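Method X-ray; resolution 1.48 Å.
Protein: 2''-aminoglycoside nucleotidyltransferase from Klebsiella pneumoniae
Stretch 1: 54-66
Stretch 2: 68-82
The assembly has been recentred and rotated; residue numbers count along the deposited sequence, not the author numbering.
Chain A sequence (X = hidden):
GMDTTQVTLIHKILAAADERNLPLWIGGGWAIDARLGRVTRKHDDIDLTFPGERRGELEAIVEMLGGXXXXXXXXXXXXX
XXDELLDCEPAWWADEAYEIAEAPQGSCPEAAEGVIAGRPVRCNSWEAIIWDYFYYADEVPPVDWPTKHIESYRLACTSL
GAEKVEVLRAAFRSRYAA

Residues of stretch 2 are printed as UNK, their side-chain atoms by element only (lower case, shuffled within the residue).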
# COMPACT_ATOMS: atom_id res chain seq x y z
N ARG A 54 7.86 14.60 2.44
CA ARG A 54 6.69 15.33 2.93
C ARG A 54 6.00 14.62 4.09
O ARG A 54 4.80 14.84 4.35
CB ARG A 54 5.71 15.54 1.76
CG ARG A 54 6.38 16.32 0.65
CD ARG A 54 5.42 16.59 -0.54
NE ARG A 54 4.29 17.44 -0.16
CZ ARG A 54 3.28 17.76 -0.98
NH1 ARG A 54 3.20 17.26 -2.23
NH2 ARG A 54 2.32 18.59 -0.56
N ARG A 55 6.77 13.82 4.83
CA ARG A 55 6.20 13.08 5.97
C ARG A 55 5.45 13.99 6.96
O ARG A 55 4.35 13.63 7.43
CB ARG A 55 7.29 12.30 6.70
CG ARG A 55 6.73 11.63 7.95
CD ARG A 55 7.62 10.52 8.48
NE ARG A 55 7.25 10.26 9.86
CZ ARG A 55 7.71 9.25 10.59
NH1 ARG A 55 8.55 8.36 10.06
NH2 ARG A 55 7.33 9.13 11.85
N GLY A 56 6.00 15.18 7.24
CA GLY A 56 5.37 16.08 8.19
C GLY A 56 3.94 16.44 7.80
O GLY A 56 3.09 16.67 8.68
N GLU A 57 3.66 16.48 6.49
CA GLU A 57 2.33 16.85 6.04
C GLU A 57 1.37 15.70 6.29
O GLU A 57 0.21 15.94 6.66
CB GLU A 57 2.33 17.22 4.55
CG GLU A 57 3.20 18.47 4.28
CD GLU A 57 3.21 18.85 2.82
OE1 GLU A 57 2.09 19.03 2.28
OE2 GLU A 57 4.32 18.95 2.23
N LEU A 58 1.83 14.46 6.09
CA LEU A 58 0.97 13.32 6.44
C LEU A 58 0.73 13.28 7.95
O LEU A 58 -0.41 13.06 8.39
CB LEU A 58 1.56 12.01 5.94
CG LEU A 58 0.75 10.77 6.31
CD1 LEU A 58 -0.66 10.85 5.78
CD2 LEU A 58 1.47 9.50 5.78
N GLU A 59 1.76 13.55 8.74
CA GLU A 59 1.57 13.54 10.19
C GLU A 59 0.56 14.65 10.58
O GLU A 59 -0.25 14.46 11.48
CB GLU A 59 2.89 13.73 10.94
CG GLU A 59 3.84 12.52 10.83
CD GLU A 59 5.02 12.59 11.81
OE1 GLU A 59 4.99 13.39 12.78
OE2 GLU A 59 5.99 11.83 11.65
N ALA A 60 0.59 15.77 9.88
CA ALA A 60 -0.35 16.84 10.19
C ALA A 60 -1.79 16.42 9.87
O ALA A 60 -2.71 16.78 10.61
CB ALA A 60 0.03 18.13 9.43
N ILE A 61 -1.98 15.66 8.78
CA ILE A 61 -3.30 15.15 8.46
C ILE A 61 -3.79 14.23 9.58
O ILE A 61 -4.92 14.37 10.08
CB ILE A 61 -3.29 14.43 7.12
CG1 ILE A 61 -3.12 15.46 5.98
CG2 ILE A 61 -4.54 13.56 6.94
CD1 ILE A 61 -2.80 14.79 4.64
N VAL A 62 -2.91 13.34 10.02
CA VAL A 62 -3.25 12.41 11.09
C VAL A 62 -3.69 13.16 12.34
O VAL A 62 -4.72 12.85 12.95
CB VAL A 62 -2.06 11.47 11.42
CG1 VAL A 62 -2.28 10.70 12.73
CG2 VAL A 62 -1.79 10.52 10.25
N GLU A 63 -2.90 14.15 12.74
CA GLU A 63 -3.21 14.92 13.94
C GLU A 63 -4.51 15.70 13.79
O GLU A 63 -5.27 15.83 14.75
CB GLU A 63 -2.05 15.87 14.26
CG GLU A 63 -0.79 15.10 14.68
CD GLU A 63 0.47 15.96 14.70
OE1 GLU A 63 0.36 17.18 14.94
OE2 GLU A 63 1.57 15.40 14.46
N MET A 64 -4.76 16.24 12.60
CA MET A 64 -5.95 17.04 12.37
C MET A 64 -7.19 16.17 12.52
O MET A 64 -8.24 16.64 12.97
CB MET A 64 -5.86 17.68 10.98
CG MET A 64 -6.89 18.73 10.71
SD MET A 64 -7.69 18.46 9.16
CE MET A 64 -8.70 17.14 9.76
N LEU A 65 -7.06 14.91 12.16
CA LEU A 65 -8.15 13.92 12.25
C LEU A 65 -8.26 13.30 13.64
O LEU A 65 -9.08 12.39 13.88
CB LEU A 65 -7.93 12.85 11.19
CG LEU A 65 -8.18 13.29 9.76
CD1 LEU A 65 -7.89 12.15 8.82
CD2 LEU A 65 -9.62 13.76 9.57
N GLY A 66 -7.44 13.76 14.57
CA GLY A 66 -7.53 13.37 15.97
C GLY A 66 -6.70 12.16 16.34
O GLY A 66 -6.84 11.61 17.44
N UNK A 68 -2.67 9.97 16.12
CA UNK A 68 -1.30 10.14 16.57
C UNK A 68 -0.41 9.11 15.92
O UNK A 68 -0.88 8.06 15.48
c UNK A 68 -1.23 10.04 18.10
n UNK A 68 0.28 6.51 20.24
c UNK A 68 -1.59 8.62 20.15
n UNK A 68 1.88 7.91 21.13
c UNK A 68 -1.68 8.70 18.62
n UNK A 68 -0.22 8.74 20.62
c UNK A 68 0.65 7.72 20.68
N UNK A 69 0.89 9.42 15.83
CA UNK A 69 1.85 8.42 15.41
C UNK A 69 2.06 7.50 16.61
O UNK A 69 2.29 7.98 17.71
c UNK A 69 4.25 7.94 14.87
c UNK A 69 3.04 9.82 13.69
c UNK A 69 3.19 9.04 14.99
N UNK A 70 2.01 6.20 16.39
CA UNK A 70 2.04 5.21 17.47
C UNK A 70 3.35 4.42 17.59
O UNK A 70 3.76 4.04 18.67
c UNK A 70 0.84 0.71 16.78
s UNK A 70 -0.30 1.80 17.63
c UNK A 70 0.83 3.07 18.24
c UNK A 70 0.87 4.24 17.28
N UNK A 71 4.00 4.18 16.46
CA UNK A 71 5.15 3.28 16.44
C UNK A 71 6.00 3.69 15.25
O UNK A 71 5.48 3.95 14.16
o UNK A 71 4.03 -0.72 17.01
c UNK A 71 5.75 0.77 16.28
c UNK A 71 5.21 -0.63 16.60
c UNK A 71 4.68 1.82 16.34
o UNK A 71 5.97 -1.62 16.45
N UNK A 72 7.29 3.79 15.47
CA UNK A 72 8.23 4.10 14.42
C UNK A 72 8.81 2.77 13.97
O UNK A 72 9.19 1.97 14.80
c UNK A 72 9.32 5.04 14.95
c UNK A 72 10.26 5.56 13.91
o UNK A 72 10.00 6.56 11.78
c UNK A 72 9.57 6.52 12.95
o UNK A 72 8.60 7.18 13.36
N UNK A 73 8.80 2.51 12.67
CA UNK A 73 9.36 1.26 12.16
C UNK A 73 10.66 1.55 11.43
O UNK A 73 11.02 2.72 11.26
c UNK A 73 8.36 0.59 11.22
c UNK A 73 6.94 0.48 11.78
c UNK A 73 6.84 -0.66 12.74
c UNK A 73 5.96 0.31 10.65
N UNK A 74 11.33 0.51 10.97
CA UNK A 74 12.58 0.68 10.25
C UNK A 74 12.33 1.46 8.97
O UNK A 74 13.10 2.35 8.63
o UNK A 74 14.67 -0.26 11.83
c UNK A 74 14.19 -1.12 11.06
c UNK A 74 13.25 -0.67 9.95
o UNK A 74 14.48 -2.33 11.15
N UNK A 75 11.22 1.14 8.30
CA UNK A 75 10.90 1.76 7.01
C UNK A 75 9.51 2.33 6.91
O UNK A 75 8.86 2.16 5.89
c UNK A 75 14.70 0.66 4.92
c UNK A 75 11.05 0.74 5.88
o UNK A 75 16.39 -0.97 5.31
c UNK A 75 14.18 -1.35 6.12
c UNK A 75 15.09 -0.55 5.45
c UNK A 75 12.88 -0.93 6.25
c UNK A 75 13.39 1.07 5.06
c UNK A 75 12.46 0.28 5.73
N UNK A 76 9.09 3.05 7.93
CA UNK A 76 7.79 3.70 7.96
C UNK A 76 7.34 3.93 9.39
O UNK A 76 8.18 3.94 10.31
N UNK A 77 6.04 4.14 9.58
CA UNK A 77 5.49 4.35 10.92
C UNK A 77 4.05 3.85 10.94
O UNK A 77 3.44 3.73 9.87
c UNK A 77 4.72 6.79 10.52
c UNK A 77 5.58 5.83 11.34
c UNK A 77 5.21 7.41 9.38
c UNK A 77 2.62 7.93 10.16
c UNK A 77 3.12 8.54 9.04
c UNK A 77 4.42 8.28 8.64
c UNK A 77 3.41 7.05 10.89
N UNK A 78 3.56 3.54 12.14
CA UNK A 78 2.14 3.20 12.39
C UNK A 78 1.49 4.39 13.05
O UNK A 78 2.08 5.02 13.94
c UNK A 78 2.34 0.32 11.42
c UNK A 78 2.75 0.72 12.83
c UNK A 78 1.97 1.95 13.28
c UNK A 78 2.58 -0.44 13.85
N UNK A 79 0.29 4.72 12.57
CA UNK A 79 -0.52 5.75 13.22
C UNK A 79 -1.87 5.17 13.58
O UNK A 79 -2.33 4.17 12.99
c UNK A 79 -0.70 6.93 12.30
N UNK A 80 -2.51 5.74 14.60
CA UNK A 80 -3.87 5.34 14.91
C UNK A 80 -4.78 6.56 14.86
O UNK A 80 -4.40 7.64 15.29
c UNK A 80 -3.56 5.48 17.47
o UNK A 80 -3.30 3.63 18.98
c UNK A 80 -3.82 4.76 18.78
o UNK A 80 -4.57 5.32 19.62
c UNK A 80 -3.98 4.65 16.29
N UNK A 81 -5.96 6.37 14.31
CA UNK A 81 -7.00 7.39 14.33
C UNK A 81 -8.24 6.67 14.83
O UNK A 81 -8.76 5.78 14.15
c UNK A 81 -5.93 8.60 12.37
c UNK A 81 -8.38 9.04 12.97
c UNK A 81 -6.09 9.09 10.93
c UNK A 81 -7.23 8.00 12.94
N UNK A 82 -8.69 7.01 16.03
CA UNK A 82 -9.77 6.27 16.67
C UNK A 82 -9.36 4.83 16.86
O UNK A 82 -8.27 4.55 17.38
O HOH W 1 -7.61 8.88 17.80

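Position 68 has three carbons, a nitrogen, then a carbon carrying two more nitrogens: Arg68. Its CA-to-CB bond points away from the helix, yet its backbone N lies 3.5 Å from CG1 of Val62. Position 69 is one carbon carrying two others, pointing toward the helix: Val69, whose CG2 is 3.9 Å from CD of Glu59. Position 70, two carbons, a sulfur and a terminal carbon, unbranched and out of reach, is Met70. Position 71 has three carbons, the third bearing two oxygens, and also stays clear of the helix: Glu71.

Position 72 has the same atom set, but its carboxylate turns back to meet the guanidinium of Arg55. This is Glu72, and the pairing is two-pronged: Arg55 NH1 donates to Glu72 OE2 at 2.9 Å and Arg55 NH2 to Glu72 OE1 at 2.8 Å, a salt bridge met at the guanidinium edge.

Position 73, four carbons forked at the second, touches nothing on the helix: Leu73. Position 74, two carbons with two oxygens on the second, is Asp74, and position 75, one carbon then a six-carbon ring bearing an oxygen, is Tyr75; both lie in the turn, out of reach. Position 76 has no side-chain atoms, and its phi of 156° would jam a CB against the preceding carbonyl: Gly76.

Position 77 is one carbon and a plain six-carbon ring aimed at the helix. Phe77 brings CD2 to 3.3 Å from CZ of Arg55, over one guanidinium face, and CZ to 3.8 Å from CD2 of Leu58. Position 78, four carbons forked at the second, is out of reach: Leu78. Position 79, a single carbon, is Ala79; its CB sits 4.1 Å from CG1 of Val62. Position 80, three carbons ending in two oxygens, points away: Glu80. Position 81 has four carbons, forked at the first, one arm two carbons long. Ile81 places CG1 4.2 Å from Val62 CG1 and CD1 4.1 Å from Leu65 CD1. Position 82, bare at positive phi, is Gly82; one water accepts from its N and donates to Gly66 O.

The rule is alternation: 77, 79 and 81 supply apolar contacts, while 78 and 80 do not touch the helix. The second strand runs 26° from the helix direction, so these contacts progress from Leu58 through Val62 to Leu65, just past the helix end. Arg55 anchors the other end: Arg55 NE donates to Glu59 OE2 at 2.7 Å, and Arg55 NH2 adds a weak bond to Glu59 OE2 at 3.0 Å, while NH1 and NH2 pair with Glu72 and Phe77 covers a face.

Stretch 2, residues 68-82: RVMEELDYGFLAEIG
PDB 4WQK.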